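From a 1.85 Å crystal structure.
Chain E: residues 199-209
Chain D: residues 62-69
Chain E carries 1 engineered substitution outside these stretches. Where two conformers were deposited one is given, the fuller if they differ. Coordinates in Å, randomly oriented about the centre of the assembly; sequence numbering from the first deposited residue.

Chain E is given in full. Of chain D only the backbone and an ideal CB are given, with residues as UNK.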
ATOM      1  N   ASP E 199      17.505  -4.374 -34.740  1.00 39.15           N
ATOM      2  CA  ASP E 199      18.004  -5.691 -35.128  1.00 40.88           C
ATOM      3  C   ASP E 199      17.020  -6.816 -34.822  1.00 40.24           C
ATOM      4  O   ASP E 199      16.918  -7.759 -35.578  1.00 40.13           O
ATOM      5  CB  ASP E 199      19.362  -5.946 -34.469  1.00 42.84           C
ATOM      6  CG  ASP E 199      20.439  -4.973 -34.972  1.00 44.54           C
ATOM      7  OD1 ASP E 199      20.295  -4.435 -36.095  1.00 46.05           O
ATOM      8  OD2 ASP E 199      21.416  -4.715 -34.246  1.00 45.56           O
ATOM      9  N   GLU E 200      16.294  -6.692 -33.721  1.00 40.59           N
ATOM     10  CA  GLU E 200      15.221  -7.630 -33.373  1.00 41.85           C
ATOM     11  C   GLU E 200      14.127  -7.665 -34.472  1.00 40.06           C
ATOM     12  O   GLU E 200      13.725  -8.742 -34.917  1.00 40.45           O
ATOM     13  CB  GLU E 200      14.613  -7.227 -32.032  1.00 43.27           C
ATOM     14  CG  GLU E 200      13.723  -8.271 -31.386  1.00 45.27           C
ATOM     15  CD  GLU E 200      14.451  -9.202 -30.433  1.00 47.48           C
ATOM     16  OE1 GLU E 200      15.711  -9.234 -30.385  1.00 50.60           O
ATOM     17  OE2 GLU E 200      13.728  -9.935 -29.734  1.00 49.89           O
ATOM     18  N   ILE E 201      13.670  -6.487 -34.905  1.00 37.57           N
ATOM     19  CA  ILE E 201      12.705  -6.391 -36.008  1.00 36.68           C
ATOM     20  C   ILE E 201      13.306  -6.954 -37.298  1.00 36.88           C
ATOM     21  O   ILE E 201      12.691  -7.791 -37.945  1.00 37.07           O
ATOM     22  CB  ILE E 201      12.206  -4.941 -36.254  1.00 35.51           C
ATOM     23  CG1 ILE E 201      11.423  -4.423 -35.053  1.00 34.93           C
ATOM     24  CG2 ILE E 201      11.342  -4.856 -37.519  1.00 34.94           C
ATOM     25  CD1 ILE E 201      11.360  -2.911 -35.005  1.00 34.81           C
ATOM     26  N   LEU E 202      14.510  -6.526 -37.669  1.00 37.22           N
ATOM     27  CA  LEU E 202      15.097  -6.997 -38.924  1.00 37.76           C
ATOM     28  C   LEU E 202      15.247  -8.523 -38.936  1.00 38.21           C
ATOM     29  O   LEU E 202      14.897  -9.165 -39.930  1.00 37.86           O
ATOM     30  CB  LEU E 202      16.441  -6.305 -39.233  1.00 38.92           C
ATOM     31  CG  LEU E 202      16.319  -4.813 -39.570  1.00 38.62           C
ATOM     32  CD1 LEU E 202      17.674  -4.136 -39.449  1.00 39.33           C
ATOM     33  CD2 LEU E 202      15.736  -4.598 -40.960  1.00 39.00           C
ATOM     34  N   LEU E 203      15.724  -9.109 -37.831  1.00 38.44           N
ATOM     35  CA  LEU E 203      15.872 -10.571 -37.767  1.00 39.61           C
ATOM     36  C   LEU E 203      14.509 -11.289 -37.913  1.00 38.96           C
ATOM     37  O   LEU E 203      14.382 -12.258 -38.648  1.00 39.21           O
ATOM     38  CB  LEU E 203      16.554 -10.991 -36.459  1.00 40.50           C
ATOM     39  CG  LEU E 203      17.013 -12.450 -36.420  1.00 42.57           C
ATOM     40  CD1 LEU E 203      18.029 -12.734 -37.505  1.00 43.56           C
ATOM     41  CD2 LEU E 203      17.588 -12.799 -35.052  1.00 43.50           C
ATOM     42  N   ALA E 204      13.504 -10.796 -37.203  1.00 37.81           N
ATOM     43  CA  ALA E 204      12.167 -11.377 -37.278  1.00 37.67           C
ATOM     44  C   ALA E 204      11.615 -11.317 -38.709  1.00 38.09           C
ATOM     45  O   ALA E 204      11.081 -12.314 -39.203  1.00 38.14           O
ATOM     46  CB  ALA E 204      11.234 -10.677 -36.310  1.00 36.62           C
ATOM     47  N   LEU E 205      11.785 -10.170 -39.378  1.00 37.77           N
ATOM     48  CA  LEU E 205      11.325 -10.006 -40.772  1.00 38.10           C
ATOM     49  C   LEU E 205      12.054 -10.946 -41.722  1.00 39.51           C
ATOM     50  O   LEU E 205      11.423 -11.568 -42.577  1.00 39.87           O
ATOM     51  CB  LEU E 205      11.467  -8.561 -41.253  1.00 37.45           C
ATOM     52  CG  LEU E 205      10.624  -7.502 -40.529  1.00 36.44           C
ATOM     53  CD1 LEU E 205      10.982  -6.113 -41.046  1.00 35.91           C
ATOM     54  CD2 LEU E 205       9.138  -7.770 -40.703  1.00 36.94           C
ATOM     55  N   ARG E 206      13.379 -11.031 -41.569  0.50 40.13           N
ATOM     56  CA  ARG E 206      14.226 -11.967 -42.333  0.50 41.56           C
ATOM     57  C   ARG E 206      13.835 -13.429 -42.125  0.50 42.32           C
ATOM     58  O   ARG E 206      13.931 -14.225 -43.051  0.50 43.06           O
ATOM     59  CB  ARG E 206      15.702 -11.807 -41.950  0.50 42.02           C
ATOM     60  CG  ARG E 206      16.392 -10.563 -42.496  0.50 42.04           C
ATOM     61  CD  ARG E 206      17.885 -10.558 -42.153  0.50 42.73           C
ATOM     62  NE  ARG E 206      18.449  -9.213 -42.218  0.50 42.44           N
ATOM     63  CZ  ARG E 206      19.013  -8.570 -41.199  0.50 41.86           C
ATOM     64  NH1 ARG E 206      19.120  -9.154 -40.011  0.50 41.56           N
ATOM     65  NH2 ARG E 206      19.482  -7.338 -41.380  0.50 41.20           N
ATOM     66  N   SER E 207      13.393 -13.774 -40.915  1.00 42.16           N
ATOM     67  CA  SER E 207      12.929 -15.145 -40.610  1.00 43.57           C
ATOM     68  C   SER E 207      11.522 -15.438 -41.174  1.00 43.70           C
ATOM     69  O   SER E 207      11.241 -16.558 -41.572  1.00 44.91           O
ATOM     70  CB  SER E 207      13.030 -15.464 -39.107  1.00 43.21           C
ATOM     71  OG  SER E 207      12.036 -14.814 -38.337  1.00 44.95           O
ATOM     72  N   GLU E 208      10.662 -14.427 -41.230  1.00 42.98           N
ATOM     73  CA  GLU E 208       9.287 -14.585 -41.718  1.00 43.39           C
ATOM     74  C   GLU E 208       9.207 -14.507 -43.253  1.00 43.56           C
ATOM     75  O   GLU E 208       8.345 -15.139 -43.857  1.00 44.72           O
ATOM     76  CB  GLU E 208       8.393 -13.520 -41.092  1.00 42.81           C
ATOM     77  CG  GLU E 208       6.886 -13.772 -41.224  1.00 43.42           C
ATOM     78  CD  GLU E 208       6.282 -14.675 -40.143  1.00 44.52           C
ATOM     79  OE1 GLU E 208       6.998 -15.136 -39.207  1.00 43.72           O
ATOM     80  OE2 GLU E 208       5.037 -14.891 -40.217  1.00 45.31           O
ATOM     81  N   GLY E 209      10.086 -13.722 -43.873  1.00 42.75           N
ATOM     82  CA  GLY E 209      10.019 -13.452 -45.312  1.00 42.98           C
ATOM     83  C   GLY E 209      11.320 -12.852 -45.807  1.00 42.96           C
ATOM     84  O   GLY E 209      12.386 -13.343 -45.452  1.00 42.62           O
TER
ATOM     85  N   UNK D  62       5.542 -14.144 -27.534  1.00 35.87           N
ATOM     86  CA  UNK D  62       6.793 -13.402 -27.344  1.00 35.30           C
ATOM     87  C   UNK D  62       7.160 -12.553 -28.572  1.00 36.30           C
ATOM     88  O   UNK D  62       7.656 -11.446 -28.388  1.00 36.09           O
ATOM     89  CB  UNK D  62       7.931 -14.376 -27.032  1.00 35.30           C
ATOM     90  N   UNK D  63       6.869 -13.020 -29.790  1.00 37.75           N
ATOM     91  CA  UNK D  63       7.036 -12.195 -31.028  1.00 39.34           C
ATOM     92  C   UNK D  63       5.706 -12.065 -31.798  1.00 38.64           C
ATOM     93  O   UNK D  63       5.482 -12.781 -32.776  1.00 38.75           O
ATOM     94  CB  UNK D  63       8.096 -12.814 -31.941  1.00 39.34           C
ATOM     95  N   UNK D  64       4.814 -11.157 -31.328  1.00 37.41           N
ATOM     96  CA  UNK D  64       3.506 -10.935 -31.969  1.00 37.61           C
ATOM     97  C   UNK D  64       3.668 -10.591 -33.418  1.00 38.16           C
ATOM     98  O   UNK D  64       4.582  -9.838 -33.772  1.00 38.28           O
ATOM     99  CB  UNK D  64       2.729  -9.823 -31.262  1.00 37.61           C
ATOM    100  N   UNK D  65       2.804 -11.142 -34.262  1.00 38.58           N
ATOM    101  CA  UNK D  65       2.892 -10.912 -35.699  1.00 39.66           C
ATOM    102  C   UNK D  65       3.775 -11.887 -36.446  1.00 40.28           C
ATOM    103  O   UNK D  65       3.764 -11.893 -37.672  1.00 41.50           O
ATOM    104  CB  UNK D  65       3.403  -9.493 -35.954  1.00 39.66           C
ATOM    105  N   UNK D  66       4.531 -12.718 -35.728  1.00 39.80           N
ATOM    106  CA  UNK D  66       5.456 -13.672 -36.356  1.00 41.13           C
ATOM    107  C   UNK D  66       5.082 -15.094 -36.007  1.00 41.46           C
ATOM    108  O   UNK D  66       4.506 -15.342 -34.983  1.00 39.88           O
ATOM    109  CB  UNK D  66       6.898 -13.394 -35.927  1.00 41.13           C
ATOM    110  N   UNK D  67       5.377 -16.011 -36.915  1.00 44.39           N
ATOM    111  CA  UNK D  67       4.847 -17.377 -36.877  1.00 46.03           C
ATOM    112  C   UNK D  67       5.920 -18.476 -36.981  1.00 48.02           C
ATOM    113  O   UNK D  67       5.574 -19.644 -37.148  1.00 48.81           O
ATOM    114  CB  UNK D  67       3.839 -17.554 -38.015  1.00 46.03           C
ATOM    115  N   UNK D  68       7.203 -18.113 -36.883  1.00 49.24           N
ATOM    116  CA  UNK D  68       8.290 -19.093 -36.935  1.00 50.33           C
ATOM    117  C   UNK D  68       8.388 -19.785 -35.602  1.00 48.07           C
ATOM    118  O   UNK D  68       8.825 -19.199 -34.625  1.00 48.95           O
ATOM    119  CB  UNK D  68       9.623 -18.435 -37.299  1.00 50.33           C
ATOM    120  N   UNK D  69       7.941 -21.027 -35.561  1.00 47.18           N
ATOM    121  CA  UNK D  69       7.853 -21.785 -34.326  1.00 45.80           C
ATOM    122  C   UNK D  69       8.428 -23.167 -34.583  1.00 46.66           C
ATOM    123  O   UNK D  69       8.580 -23.570 -35.738  1.00 46.70           O
ATOM    124  CB  UNK D  69       6.411 -21.867 -33.820  1.00 45.80           C
TER

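Chain E presents one side of the last part of a helix, through residue 208, to an irregular segment of chain D. Along that side lie two carboxylates, E200(E) and E208(E), with the small methyl of A204(E) between them in sequence.

At position 62 the CA-to-CB bond points sideways and nothing of chain E lies within 5.5 Å of the ideal CB, so this contact hardly restricts the choice. The residue is F62(D), which adds almost nothing to the contact.

Position 63 directs its CB toward the helix, but the ideal CB has no neighbour within 5.5 Å. A short side chain would stop before reaching chain E, whereas a long one could approach the carboxylate of E200(E). Its negative charge favours lysine or arginine, and a long polar side chain such as glutamine could also serve. The residue is R63(D). Its extended chain, with chi2 and chi3 both t, carries R63(D) NH2 to 2.7 Å from E200(E) OE2, forming a salt bridge with a hydrogen bond at the edge of the guanidinium. Water 1 adds a second link, accepting a weak hydrogen bond from R63(D) NE and donating one to E200(E) O.

Position 64 is out of reach of chain E, and its phi of -56° and psi of 139° suit many residues, proline included. P64(D) occupies it, at the second position of a type II turn.

At position 65, phi is +89° and psi -10°, and a CB would be jammed against the preceding carbonyl oxygen. The backbone alone calls for glycine, and G65(D) is found. Its carbonyl accepts a hydrogen bond from water 2, which also donates to E208(E) OE2.

Position 66 closes the turn, its N bonded to the carbonyl oxygen of residue 63, and its CB points toward the helix. The ideal CB of position 66 lies 3.7 Å from E208(E) OE1, but farther out come A204(E) CB, 5.1 Å from that CB, and L205(E) CD2, so an apolar side chain long enough to reach them is favoured: leucine, methionine or an aromatic residue could fill the space. F66(D) lays one ring face over A204(E), whose CB sits 3.8 Å from the ring centroid, only 7° off the normal. L205(E) CD2 meets the ring edge, 3.9 Å from F66(D) CE1.

At position 67 the CB points sideways, but the ideal CB is 3.7 Å from E208(E) OE2, while the backbone N already faces the other carboxylate oxygen. A small donor such as serine or threonine would suit. S67(D) gives the carboxylate two hydrogen bonds: S67(D) N to E208(E) OE1 at 2.9 Å, nearly straight at 173°, and S67(D) OG to E208(E) OE2 at 2.7 Å.

Position 68 points toward the end of the helix, where the ideal CB is 4.5 Å from S207(E) OG and 4.6 Å from E208(E) OE1. These polar neighbours would suit a small polar residue, and alanine would be tolerated. S68(D) OG comes within 3.7 Å of S207(E) O, a contact without a hydrogen bond.

Position 69 is out of reach, leaving the choice open; V69(D) makes no contact.

Chain D 62-69: FRPGFSSV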
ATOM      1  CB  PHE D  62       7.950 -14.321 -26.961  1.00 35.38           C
ATOM      2  CG  PHE D  62       9.158 -13.583 -26.475  1.00 34.61           C
ATOM      3  CD1 PHE D  62       9.225 -13.119 -25.170  1.00 33.58           C
ATOM      4  CD2 PHE D  62      10.218 -13.348 -27.320  1.00 35.76           C
ATOM      5  CE1 PHE D  62      10.343 -12.435 -24.706  1.00 33.22           C
ATOM      6  CE2 PHE D  62      11.345 -12.667 -26.867  1.00 35.65           C
ATOM      7  CZ  PHE D  62      11.397 -12.216 -25.557  1.00 34.24           C
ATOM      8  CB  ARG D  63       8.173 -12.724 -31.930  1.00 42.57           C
ATOM      9  CG  ARG D  63       9.549 -12.462 -31.323  1.00 44.13           C
ATOM     10  CD  ARG D  63      10.723 -12.695 -32.266  1.00 46.72           C
ATOM     11  NE  ARG D  63      11.973 -12.318 -31.586  1.00 48.02           N
ATOM     12  CZ  ARG D  63      12.673 -13.089 -30.742  1.00 48.63           C
ATOM     13  NH1 ARG D  63      12.298 -14.331 -30.447  1.00 48.84           N
ATOM     14  NH2 ARG D  63      13.777 -12.614 -30.180  1.00 49.51           N
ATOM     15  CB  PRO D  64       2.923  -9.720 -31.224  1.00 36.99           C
ATOM     16  CG  PRO D  64       3.733  -9.535 -30.019  1.00 36.09           C
ATOM     17  CD  PRO D  64       5.053 -10.205 -30.226  1.00 36.49           C
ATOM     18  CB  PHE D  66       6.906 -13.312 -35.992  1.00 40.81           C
ATOM     19  CG  PHE D  66       7.264 -11.932 -36.439  1.00 40.79           C
ATOM     20  CD1 PHE D  66       7.530 -11.693 -37.762  1.00 42.11           C
ATOM     21  CD2 PHE D  66       7.210 -10.860 -35.560  1.00 39.94           C
ATOM     22  CE1 PHE D  66       7.801 -10.416 -38.213  1.00 42.71           C
ATOM     23  CE2 PHE D  66       7.484  -9.577 -36.003  1.00 40.27           C
ATOM     24  CZ  PHE D  66       7.776  -9.358 -37.329  1.00 41.53           C
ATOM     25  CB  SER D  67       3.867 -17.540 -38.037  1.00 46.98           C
ATOM     26  OG  SER D  67       4.529 -17.369 -39.273  1.00 48.35           O
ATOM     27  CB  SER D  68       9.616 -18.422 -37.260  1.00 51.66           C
ATOM     28  OG  SER D  68       9.532 -17.898 -38.561  1.00 54.09           O
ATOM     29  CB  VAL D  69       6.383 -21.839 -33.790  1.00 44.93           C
ATOM     30  CG1 VAL D  69       5.862 -20.436 -33.531  1.00 44.41           C
ATOM     31  CG2 VAL D  69       5.429 -22.564 -34.735  1.00 45.95           C
TER
HETATM   32  O   HOH W   1      13.813 -11.239 -33.526  1.00 47.09           O
HETATM   33  O   HOH W   2       3.063 -14.063 -38.965  1.00 42.88           O
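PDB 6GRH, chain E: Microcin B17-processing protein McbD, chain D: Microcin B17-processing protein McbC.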